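Side-chain contacts in transcriptional regulator (NtrC family) (Aquifex aeolicus, PDB 3DZD), which probably activates transcription by sigma-54 RNA polymerase, coupling ATP hydrolysis in its AAA+ domain to promoter opening under control of a receiver domain: residues V132-H135 and I141-L144; V155-E160 and E166-L171; Q295-L298 and R302-G305; K317-E322 and E349-I354. All coordinates share one frame; numbering follows the deposited sequence.

Interaction 1 of 4, residues V132-H135 and I141-L144; sequences VGEH and IKRL. With ADP (adenosine-5'-diphosphate), chain C.
Val132 faces the adenine of ADP with its backbone while the peptide that follows is gripped by Lys142 of helix 136-149. Val132 N donates almost straight to ADP N1 at 2.9 Å (171° at the hydrogen), and Val132 O takes the N-H of ADP N6 at 3.1 Å on a more bent path. Its side chain turns away from the helix and packs on Leu310, Leu311 and Tyr314 of helix 307-322. At Gly133 the carbonyl swings toward the helix, and Lys142 NZ reaches Gly133 O at 2.7 Å, in the carbonyl plane and on a lone pair. The lysine chain gets there by running fully extended beyond CG. Glu134 bends at chi2 (-61°) and brings OE2 within 4.2 Å of Lys142 NZ, too far for a salt bridge; a water accepts from NZ and donates to OE2, closing the gap. With a serine in place of Lys142, Gly133 O is likely to lose this donor and the loop beside the adenine to become freer to shift. His135 then N-caps helix 136-149 through ND1. Backbone pairing with both N1 and N6 reads the edge of the base, as in other AAA+ sites where main-chain groups recognise adenine.

Interaction 2 of 4, residues V155-E160 and E166-L171; sequences VLITGE and EIVARL. With ADP (adenosine-5'-diphosphate), chain C.
Ile157 on the inner strand 155-158 pushes its CD1 between Val168 and Ala169 of helix 165-176, the helix that follows the phosphate-binding loop. CD1 lies 4.1 Å from Val168 CG1 and 4.2 Å from Ala169 CB, so a single methyl carries the apolar contact. With CG1 beside the backbone N (chi1 -53°) and the chain extended to CD1, the ethyl arm of Ile157 points at the helix. All three residues are buried, and Val168 also packs on Ile296 of the neighbouring strand.

The other flank of the helix is polar and less enclosed. There Arg170 NE meets Glu166 OE2 at 3.2 Å, the carboxylate oxygen lying in the guanidinium plane at its edge; the bond arrives on the anti side of the carboxylate, 32° out of its plane. Asp184 stands close to the same glutamate, a second negative group that the arginine is likely to offset.

Toward the nucleotide, Ile167 CD1 comes up to the adenine at ADP C4, while Glu166 N gives a weak bond of 3.3 Å to ADP O1B. In this P-loop arrangement, apolar packing seats the helix on the sheet, leaving the start of the helix, where Glu166 N makes its weak bond, beside the beta-phosphate.

Interaction 3 of 4, residues Q295-L298 and R302-G305; sequences QIYL and RERG
A sparse, water-bridged contact joins the end of the edge strand 294-297 to the turn that leads into helix 307-322, with Tyr297 and Leu298 facing Glu303 and Arg304. On the outer side the tyrosine and the glutamate do not touch directly: Tyr297 OH and Glu303 OE2 are 4.4 Å apart. One water spans them, donating to OE2 and lying close to the phenol oxygen. The ring of Tyr297 reaches out from the strand because chi1 (174°) sets CG trans to the main-chain nitrogen, which brings the hydroxyl toward the turn.

The inner side is more buried. Arg304 stretches back along a largely extended chain until NH2 lies 4.3 Å from Leu298 CB, which approaches the guanidinium obliquely. That is packing, not a polar bond; the arginine's NH2 finds its acceptors in the carbonyls of Pro299 and Thr163. Leu298 in turn is wedged among Ile141, Ile157, Lys165 and Val168.

Through Thr163 O, Arg304 joins the turn to the P-loop, with its side chain about 4 Å from ADP at nearest approach. Such a linker between the alpha/beta core and the helical lid, running beside the nucleotide, is typical of AAA+ ATPases.

Interaction 4 of 4, residues K317-E322 and E349-I354; sequences KKFAKE and ELKNLI. With ADP (adenosine-5'-diphosphate), chain C.
One lysine serves two unlike partners here: the aliphatic part of Lys351 lies against the Phe319 ring, and its ammonium end goes to the ribose of ADP. Lys351 CG sits at the ring edge, in the ring plane, 3.9 Å from Phe319 CZ, and the two side chains cross at about a right angle. The ring also comes close to the helix backbone, with Phe319 CE2 3.9 Å from Lys351 O at an oblique approach. Farther along the edge, Ile354 CG2 stands 4.4 Å from Phe319 CD2. Phe319 carries its ring toward helix 346-359 with CG beside the backbone N (chi1 -68°), and there it packs further on Glu355 and Val358.

The two helices, 307-322 and 346-359, belong to the helical lid of the AAA+ ATPase, and here one lid helix packs on the other. Beyond the ring the lysine chain bends at chi3 (74°), which turns the amine to the nucleotide: Lys351 NZ donates to ADP O3' at 3.2 Å, while Lys351 CD lies 3.9 Å from ADP O4'. Lys318 NZ, a like charge, is 5.7 Å from Lys351 NZ. Were Lys351 cut back to an alanine, ADP O3' would probably lose this lid donor and a gap would open beside the edge of Phe319.

On another side of helix 346-359, Asn352 ND2 makes a hydrogen bond to OE1 of Glu355 of the second subunit.

How the interactions relate
Following the chain, interaction 1 folds the loop before helix 136-149 back on the second turn of that helix, interaction 2 closes the P-loop between strand 155-158 and helix 165-176, interaction 3 closes the turn after strand 294-297, and interaction 4 bridges 26 intervening residues within the lid. The four lie in series, none nesting or crossing. Interactions 2 and 3 share a sheet, where Thr158 O and Leu298 N probably form a hydrogen bond at 2.9 Å. Interaction 3 also packs on interaction 1, through Ile141 on Leu298 and His135 on Arg304. Interaction 4 stands apart, about 8 Å from interaction 3 at nearest atoms, but meets interactions 1 and 2 through ADP, which bridges core and lid.

Interaction 1 of 4, residues V132-H135 and I141-L144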
# COMPACT_ATOMS: atom_id res chain seq x y z
N VAL A 132 15.41 -17.33 -3.58
CA VAL A 132 16.74 -17.90 -3.49
C VAL A 132 16.78 -19.36 -3.96
O VAL A 132 15.91 -20.16 -3.61
CB VAL A 132 17.29 -17.79 -2.07
CG1 VAL A 132 18.63 -18.51 -1.96
CG2 VAL A 132 17.43 -16.33 -1.69
N GLY A 133 17.79 -19.68 -4.77
CA GLY A 133 17.97 -21.02 -5.27
C GLY A 133 18.76 -21.07 -6.57
O GLY A 133 18.52 -20.28 -7.49
N GLU A 134 19.69 -22.02 -6.63
CA GLU A 134 20.51 -22.21 -7.82
C GLU A 134 20.40 -23.63 -8.41
O GLU A 134 21.02 -23.92 -9.42
CB GLU A 134 21.98 -21.86 -7.54
CG GLU A 134 22.22 -20.38 -7.17
CD GLU A 134 21.81 -19.41 -8.26
OE1 GLU A 134 22.13 -19.66 -9.45
OE2 GLU A 134 21.17 -18.39 -7.94
N HIS A 135 19.63 -24.51 -7.78
CA HIS A 135 19.41 -25.83 -8.37
C HIS A 135 18.80 -25.68 -9.76
O HIS A 135 17.88 -24.89 -9.95
CB HIS A 135 18.47 -26.70 -7.53
CG HIS A 135 18.44 -28.13 -7.96
ND1 HIS A 135 17.71 -28.57 -9.04
CD2 HIS A 135 19.08 -29.23 -7.47
CE1 HIS A 135 17.87 -29.88 -9.19
NE2 HIS A 135 18.71 -30.29 -8.26
N ILE A 141 12.62 -22.66 -13.46
CA ILE A 141 11.44 -21.88 -13.05
C ILE A 141 11.71 -20.37 -13.20
O ILE A 141 10.89 -19.63 -13.74
CB ILE A 141 11.01 -22.22 -11.60
CG1 ILE A 141 10.42 -23.64 -11.53
CG2 ILE A 141 10.02 -21.20 -11.04
CD1 ILE A 141 10.31 -24.21 -10.14
N LYS A 142 12.89 -19.93 -12.75
CA LYS A 142 13.24 -18.51 -12.83
C LYS A 142 13.27 -17.97 -14.25
O LYS A 142 12.94 -16.80 -14.47
CB LYS A 142 14.57 -18.25 -12.13
CG LYS A 142 14.50 -18.35 -10.62
CD LYS A 142 15.84 -18.02 -9.98
CE LYS A 142 15.71 -17.92 -8.47
NZ LYS A 142 17.03 -18.03 -7.80
N ARG A 143 13.65 -18.81 -15.21
CA ARG A 143 13.64 -18.43 -16.63
C ARG A 143 12.23 -18.47 -17.21
O ARG A 143 11.92 -17.75 -18.16
CB ARG A 143 14.54 -19.35 -17.45
CG ARG A 143 16.03 -19.06 -17.31
CD ARG A 143 16.89 -19.94 -18.22
NE ARG A 143 17.20 -21.23 -17.63
CZ ARG A 143 16.59 -22.37 -17.97
NH1 ARG A 143 15.64 -22.36 -18.90
NH2 ARG A 143 16.94 -23.51 -17.37
N LEU A 144 11.38 -19.31 -16.64
CA LEU A 144 10.04 -19.51 -17.16
C LEU A 144 9.11 -18.37 -16.76
O LEU A 144 8.27 -17.94 -17.55
CB LEU A 144 9.49 -20.84 -16.65
CG LEU A 144 8.02 -21.14 -16.92
CD1 LEU A 144 7.79 -21.41 -18.42
CD2 LEU A 144 7.55 -22.32 -16.06
PB ADP C . 3.83 -21.64 0.23
O1B ADP C . 3.33 -20.34 -0.37
O2B ADP C . 2.84 -22.34 1.13
O3B ADP C . 4.43 -22.59 -0.77
PA ADP C . 5.59 -19.81 1.62
O1A ADP C . 6.45 -19.21 0.54
O2A ADP C . 4.41 -19.00 2.11
O3A ADP C . 5.12 -21.29 1.15
O5' ADP C . 6.53 -20.12 2.89
C5' ADP C . 7.94 -19.99 2.81
C4' ADP C . 8.47 -18.92 3.73
O4' ADP C . 9.85 -18.79 3.42
C3' ADP C . 7.89 -17.57 3.37
O3' ADP C . 8.09 -16.67 4.47
C2' ADP C . 8.73 -17.05 2.24
O2' ADP C . 8.92 -15.65 2.48
C1' ADP C . 10.06 -17.76 2.45
N9 ADP C . 10.54 -18.38 1.20
C8 ADP C . 9.98 -19.44 0.59
N7 ADP C . 10.67 -19.81 -0.51
C5 ADP C . 11.71 -18.96 -0.62
C6 ADP C . 12.83 -18.78 -1.57
N6 ADP C . 12.97 -19.60 -2.64
N1 ADP C . 13.70 -17.78 -1.32
C2 ADP C . 13.55 -16.96 -0.26
N3 ADP C . 12.56 -17.06 0.64
C4 ADP C . 11.62 -18.03 0.51
O HOH W 1 19.24 -16.96 -9.29

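Interaction 2 of 4, residues V155-E160 and E166-L171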
# COMPACT_ATOMS: atom_id res chain seq x y z
N VAL A 155 -2.44 -19.08 -14.17
CA VAL A 155 -1.33 -19.96 -13.87
C VAL A 155 -1.65 -20.77 -12.63
O VAL A 155 -2.11 -20.22 -11.63
CB VAL A 155 -0.03 -19.17 -13.62
CG1 VAL A 155 1.12 -20.10 -13.31
CG2 VAL A 155 0.30 -18.30 -14.82
N LEU A 156 -1.43 -22.07 -12.70
CA LEU A 156 -1.59 -22.95 -11.56
C LEU A 156 -0.21 -23.36 -11.07
O LEU A 156 0.58 -23.92 -11.82
CB LEU A 156 -2.40 -24.19 -11.93
CG LEU A 156 -2.52 -25.25 -10.83
CD1 LEU A 156 -3.41 -24.76 -9.69
CD2 LEU A 156 -3.03 -26.59 -11.37
N ILE A 157 0.09 -23.06 -9.81
CA ILE A 157 1.36 -23.43 -9.21
C ILE A 157 1.17 -24.63 -8.28
O ILE A 157 0.50 -24.52 -7.27
CB ILE A 157 1.94 -22.25 -8.40
CG1 ILE A 157 2.01 -20.99 -9.26
CG2 ILE A 157 3.30 -22.61 -7.84
CD1 ILE A 157 2.41 -19.76 -8.51
N THR A 158 1.75 -25.77 -8.65
CA THR A 158 1.69 -26.97 -7.82
C THR A 158 2.96 -27.15 -7.00
O THR A 158 4.07 -26.86 -7.45
CB THR A 158 1.44 -28.26 -8.66
OG1 THR A 158 0.25 -28.10 -9.44
CG2 THR A 158 1.29 -29.49 -7.75
N GLY A 159 2.81 -27.62 -5.78
CA GLY A 159 3.95 -27.80 -4.91
C GLY A 159 3.50 -28.13 -3.52
O GLY A 159 2.36 -27.83 -3.15
N GLU A 160 4.39 -28.73 -2.74
CA GLU A 160 4.10 -29.03 -1.35
C GLU A 160 4.00 -27.75 -0.54
O GLU A 160 4.35 -26.66 -1.02
CB GLU A 160 5.17 -29.94 -0.77
CG GLU A 160 5.17 -31.34 -1.34
CD GLU A 160 6.14 -32.26 -0.61
OE1 GLU A 160 6.92 -31.76 0.24
OE2 GLU A 160 6.11 -33.49 -0.87
N GLU A 166 3.76 -18.59 -3.14
CA GLU A 166 3.37 -17.18 -3.13
C GLU A 166 4.46 -16.27 -3.70
O GLU A 166 4.17 -15.31 -4.42
CB GLU A 166 2.95 -16.71 -1.74
CG GLU A 166 2.81 -15.19 -1.65
CD GLU A 166 2.16 -14.70 -0.36
OE1 GLU A 166 1.24 -15.36 0.17
OE2 GLU A 166 2.57 -13.61 0.11
N ILE A 167 5.71 -16.57 -3.39
CA ILE A 167 6.81 -15.80 -3.96
C ILE A 167 6.76 -15.83 -5.48
O ILE A 167 6.93 -14.80 -6.13
CB ILE A 167 8.18 -16.33 -3.54
CG1 ILE A 167 8.40 -16.11 -2.04
CG2 ILE A 167 9.25 -15.64 -4.34
CD1 ILE A 167 9.82 -16.41 -1.59
N VAL A 168 6.55 -17.02 -6.04
CA VAL A 168 6.52 -17.14 -7.49
C VAL A 168 5.38 -16.30 -8.05
O VAL A 168 5.54 -15.61 -9.07
CB VAL A 168 6.36 -18.61 -7.93
CG1 VAL A 168 6.26 -18.69 -9.45
CG2 VAL A 168 7.52 -19.44 -7.42
N ALA A 169 4.23 -16.35 -7.38
CA ALA A 169 3.05 -15.59 -7.77
C ALA A 169 3.30 -14.07 -7.78
O ALA A 169 2.91 -13.38 -8.72
CB ALA A 169 1.87 -15.94 -6.87
N ARG A 170 3.96 -13.55 -6.75
CA ARG A 170 4.33 -12.13 -6.71
C ARG A 170 5.32 -11.77 -7.80
O ARG A 170 5.23 -10.70 -8.42
CB ARG A 170 4.90 -11.74 -5.35
CG ARG A 170 3.85 -11.62 -4.27
CD ARG A 170 4.44 -11.16 -2.95
NE ARG A 170 3.43 -11.21 -1.90
CZ ARG A 170 2.48 -10.29 -1.72
NH1 ARG A 170 2.43 -9.23 -2.53
NH2 ARG A 170 1.59 -10.42 -0.75
N LEU A 171 6.27 -12.67 -8.04
CA LEU A 171 7.22 -12.46 -9.11
C LEU A 171 6.47 -12.31 -10.42
O LEU A 171 6.71 -11.37 -11.17
CB LEU A 171 8.22 -13.63 -9.19
CG LEU A 171 9.23 -13.64 -8.04
CD1 LEU A 171 10.19 -14.83 -8.16
CD2 LEU A 171 10.01 -12.32 -7.98
PB ADP C . 3.83 -21.64 0.23
O1B ADP C . 3.33 -20.34 -0.37
O2B ADP C . 2.84 -22.34 1.13
O3B ADP C . 4.43 -22.59 -0.77
PA ADP C . 5.59 -19.81 1.62
O1A ADP C . 6.45 -19.21 0.54
O2A ADP C . 4.41 -19.00 2.11
O3A ADP C . 5.12 -21.29 1.15
O5' ADP C . 6.53 -20.12 2.89
C5' ADP C . 7.94 -19.99 2.81
C4' ADP C . 8.47 -18.92 3.73
O4' ADP C . 9.85 -18.79 3.42
C3' ADP C . 7.89 -17.57 3.37
O3' ADP C . 8.09 -16.67 4.47
C2' ADP C . 8.73 -17.05 2.24
O2' ADP C . 8.92 -15.65 2.48
C1' ADP C . 10.06 -17.76 2.45
N9 ADP C . 10.54 -18.38 1.20
C8 ADP C . 9.98 -19.44 0.59
N7 ADP C . 10.67 -19.81 -0.51
C5 ADP C . 11.71 -18.96 -0.62
C6 ADP C . 12.83 -18.78 -1.57
N6 ADP C . 12.97 -19.60 -2.64
N1 ADP C . 13.70 -17.78 -1.32
C2 ADP C . 13.55 -16.96 -0.26
N3 ADP C . 12.56 -17.06 0.64
C4 ADP C . 11.62 -18.03 0.51

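Interaction 3 of 4, residues Q295-L298 and R302-G305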
# COMPACT_ATOMS: atom_id res chain seq x y z
N GLN A 295 1.21 -23.83 -16.26
CA GLN A 295 1.49 -24.46 -14.97
C GLN A 295 2.95 -24.31 -14.60
O GLN A 295 3.80 -24.14 -15.46
CB GLN A 295 1.12 -25.94 -14.99
CG GLN A 295 -0.34 -26.21 -15.26
CD GLN A 295 -0.71 -27.63 -14.91
OE1 GLN A 295 -1.22 -28.37 -15.75
NE2 GLN A 295 -0.45 -28.02 -13.66
N ILE A 296 3.21 -24.37 -13.30
CA ILE A 296 4.56 -24.39 -12.79
C ILE A 296 4.56 -25.36 -11.63
O ILE A 296 3.65 -25.33 -10.80
CB ILE A 296 5.00 -23.01 -12.26
CG1 ILE A 296 4.96 -21.96 -13.36
CG2 ILE A 296 6.39 -23.09 -11.62
CD1 ILE A 296 5.08 -20.54 -12.86
N TYR A 297 5.58 -26.20 -11.58
CA TYR A 297 5.76 -27.14 -10.48
C TYR A 297 6.97 -26.72 -9.65
O TYR A 297 8.07 -26.63 -10.18
CB TYR A 297 5.97 -28.56 -11.02
CG TYR A 297 6.30 -29.55 -9.94
CD1 TYR A 297 5.32 -30.01 -9.08
CD2 TYR A 297 7.59 -30.01 -9.77
CE1 TYR A 297 5.61 -30.90 -8.08
CE2 TYR A 297 7.90 -30.91 -8.78
CZ TYR A 297 6.91 -31.36 -7.94
OH TYR A 297 7.21 -32.25 -6.94
N LEU A 298 6.76 -26.45 -8.37
CA LEU A 298 7.87 -26.20 -7.45
C LEU A 298 8.24 -27.47 -6.71
O LEU A 298 7.42 -28.02 -5.99
CB LEU A 298 7.49 -25.14 -6.40
CG LEU A 298 7.00 -23.79 -6.92
CD1 LEU A 298 6.86 -22.78 -5.78
CD2 LEU A 298 7.93 -23.27 -8.01
N ARG A 302 13.85 -30.79 -0.30
CA ARG A 302 14.78 -31.92 -0.32
C ARG A 302 15.16 -32.37 -1.74
O ARG A 302 16.01 -33.25 -1.90
CB ARG A 302 14.19 -33.11 0.44
CG ARG A 302 12.99 -33.72 -0.23
CD ARG A 302 12.17 -34.56 0.70
NE ARG A 302 10.96 -35.08 0.07
CZ ARG A 302 9.77 -34.48 0.09
NH1 ARG A 302 9.61 -33.31 0.71
NH2 ARG A 302 8.74 -35.05 -0.51
N GLU A 303 14.52 -31.80 -2.76
CA GLU A 303 14.89 -32.11 -4.14
C GLU A 303 15.76 -31.03 -4.74
O GLU A 303 16.01 -31.03 -5.94
CB GLU A 303 13.64 -32.30 -5.02
CG GLU A 303 12.92 -33.63 -4.82
CD GLU A 303 11.78 -33.83 -5.82
OE1 GLU A 303 11.89 -33.37 -7.00
OE2 GLU A 303 10.76 -34.45 -5.44
N ARG A 304 16.23 -30.10 -3.91
CA ARG A 304 16.88 -28.89 -4.42
C ARG A 304 18.37 -28.81 -4.14
O ARG A 304 18.98 -27.74 -4.21
CB ARG A 304 16.19 -27.65 -3.89
CG ARG A 304 14.73 -27.58 -4.25
CD ARG A 304 14.22 -26.18 -4.07
NE ARG A 304 12.77 -26.14 -4.02
CZ ARG A 304 12.08 -25.09 -3.59
NH1 ARG A 304 12.74 -24.01 -3.18
NH2 ARG A 304 10.74 -25.12 -3.57
N GLY A 305 18.96 -29.97 -3.84
CA GLY A 305 20.39 -30.04 -3.66
C GLY A 305 20.83 -29.16 -2.51
O GLY A 305 20.35 -29.30 -1.38
O HOH W 2 8.84 -34.06 -7.20

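Interaction 4 of 4, residues K317-E322 and E349-I354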
# COMPACT_ATOMS: atom_id res chain seq x y z
N LYS A 317 21.43 -14.64 7.94
CA LYS A 317 21.85 -13.26 7.82
C LYS A 317 20.70 -12.32 8.11
O LYS A 317 20.83 -11.39 8.90
CB LYS A 317 22.40 -12.96 6.42
CG LYS A 317 23.90 -13.15 6.30
CD LYS A 317 24.32 -14.55 6.73
CE LYS A 317 25.73 -14.87 6.26
NZ LYS A 317 26.71 -13.87 6.79
N LYS A 318 19.57 -12.56 7.46
CA LYS A 318 18.43 -11.67 7.58
C LYS A 318 17.96 -11.51 9.03
O LYS A 318 17.59 -10.41 9.45
CB LYS A 318 17.29 -12.17 6.69
CG LYS A 318 15.94 -11.55 6.99
CD LYS A 318 15.00 -11.70 5.80
CE LYS A 318 13.59 -11.95 6.28
NZ LYS A 318 13.58 -13.10 7.24
N PHE A 319 17.99 -12.61 9.78
CA PHE A 319 17.53 -12.59 11.16
C PHE A 319 18.59 -12.04 12.11
O PHE A 319 18.29 -11.18 12.94
CB PHE A 319 17.05 -13.97 11.61
CG PHE A 319 15.80 -14.43 10.92
CD1 PHE A 319 14.72 -13.58 10.79
CD2 PHE A 319 15.72 -15.71 10.39
CE1 PHE A 319 13.57 -13.99 10.14
CE2 PHE A 319 14.57 -16.14 9.75
CZ PHE A 319 13.50 -15.28 9.62
N ALA A 320 19.82 -12.52 11.98
CA ALA A 320 20.93 -12.04 12.80
C ALA A 320 21.07 -10.52 12.71
O ALA A 320 21.35 -9.84 13.70
CB ALA A 320 22.24 -12.73 12.41
N LYS A 321 20.86 -9.99 11.51
CA LYS A 321 20.90 -8.56 11.30
C LYS A 321 19.71 -7.92 12.01
O LYS A 321 19.85 -6.91 12.70
CB LYS A 321 20.86 -8.24 9.80
CG LYS A 321 21.57 -6.95 9.39
CD LYS A 321 23.08 -7.12 9.38
CE LYS A 321 23.80 -5.84 8.92
NZ LYS A 321 23.90 -4.80 9.99
N GLU A 322 18.55 -8.53 11.84
CA GLU A 322 17.30 -7.94 12.31
C GLU A 322 17.05 -8.08 13.81
O GLU A 322 16.38 -7.25 14.41
CB GLU A 322 16.13 -8.52 11.52
CG GLU A 322 14.77 -8.07 12.00
CD GLU A 322 13.64 -8.83 11.33
OE1 GLU A 322 12.47 -8.66 11.75
OE2 GLU A 322 13.93 -9.61 10.38
N GLU A 349 9.47 -24.69 7.14
CA GLU A 349 10.15 -25.37 8.24
C GLU A 349 11.57 -24.83 8.44
O GLU A 349 11.94 -24.44 9.55
CB GLU A 349 10.17 -26.89 8.02
CG GLU A 349 10.75 -27.66 9.21
CD GLU A 349 10.82 -29.17 8.99
OE1 GLU A 349 10.06 -29.71 8.15
OE2 GLU A 349 11.64 -29.82 9.66
N LEU A 350 12.37 -24.80 7.37
CA LEU A 350 13.73 -24.29 7.45
C LEU A 350 13.81 -22.87 8.01
O LEU A 350 14.63 -22.59 8.87
CB LEU A 350 14.41 -24.31 6.08
CG LEU A 350 15.84 -23.77 6.03
CD1 LEU A 350 16.83 -24.67 6.75
CD2 LEU A 350 16.28 -23.57 4.59
N LYS A 351 12.94 -21.98 7.53
CA LYS A 351 13.00 -20.59 7.94
C LYS A 351 12.79 -20.50 9.44
O LYS A 351 13.57 -19.89 10.17
CB LYS A 351 11.95 -19.74 7.21
CG LYS A 351 12.15 -18.25 7.43
CD LYS A 351 11.01 -17.40 6.88
CE LYS A 351 9.77 -17.51 7.74
NZ LYS A 351 8.89 -16.31 7.55
N ASN A 352 11.70 -21.11 9.90
CA ASN A 352 11.37 -21.09 11.30
C ASN A 352 12.46 -21.73 12.15
O ASN A 352 12.71 -21.29 13.26
CB ASN A 352 10.04 -21.79 11.52
CG ASN A 352 9.80 -22.09 12.98
OD1 ASN A 352 10.28 -23.09 13.51
ND2 ASN A 352 9.06 -21.22 13.65
N LEU A 353 13.10 -22.77 11.62
CA LEU A 353 14.18 -23.42 12.35
C LEU A 353 15.41 -22.52 12.50
O LEU A 353 16.11 -22.57 13.51
CB LEU A 353 14.56 -24.76 11.69
CG LEU A 353 15.79 -25.43 12.30
CD1 LEU A 353 15.54 -26.89 12.61
CD2 LEU A 353 17.00 -25.28 11.39
N ILE A 354 15.68 -21.70 11.49
CA ILE A 354 16.85 -20.83 11.52
C ILE A 354 16.55 -19.61 12.37
O ILE A 354 17.45 -19.06 13.01
CB ILE A 354 17.24 -20.34 10.10
CG1 ILE A 354 17.69 -21.50 9.22
CG2 ILE A 354 18.34 -19.30 10.17
CD1 ILE A 354 18.94 -22.20 9.72
PB ADP C . 3.83 -21.64 0.23
O1B ADP C . 3.33 -20.34 -0.37
O2B ADP C . 2.84 -22.34 1.13
O3B ADP C . 4.43 -22.59 -0.77
PA ADP C . 5.59 -19.81 1.62
O1A ADP C . 6.45 -19.21 0.54
O2A ADP C . 4.41 -19.00 2.11
O3A ADP C . 5.12 -21.29 1.15
O5' ADP C . 6.53 -20.12 2.89
C5' ADP C . 7.94 -19.99 2.81
C4' ADP C . 8.47 -18.92 3.73
O4' ADP C . 9.85 -18.79 3.42
C3' ADP C . 7.89 -17.57 3.37
O3' ADP C . 8.09 -16.67 4.47
C2' ADP C . 8.73 -17.05 2.24
O2' ADP C . 8.92 -15.65 2.48
C1' ADP C . 10.06 -17.76 2.45
N9 ADP C . 10.54 -18.38 1.20
C8 ADP C . 9.98 -19.44 0.59
N7 ADP C . 10.67 -19.81 -0.51
C5 ADP C . 11.71 -18.96 -0.62
C6 ADP C . 12.83 -18.78 -1.57
N6 ADP C . 12.97 -19.60 -2.64
N1 ADP C . 13.70 -17.78 -1.32
C2 ADP C . 13.55 -16.96 -0.26
N3 ADP C . 12.56 -17.06 0.64
C4 ADP C . 11.62 -18.03 0.51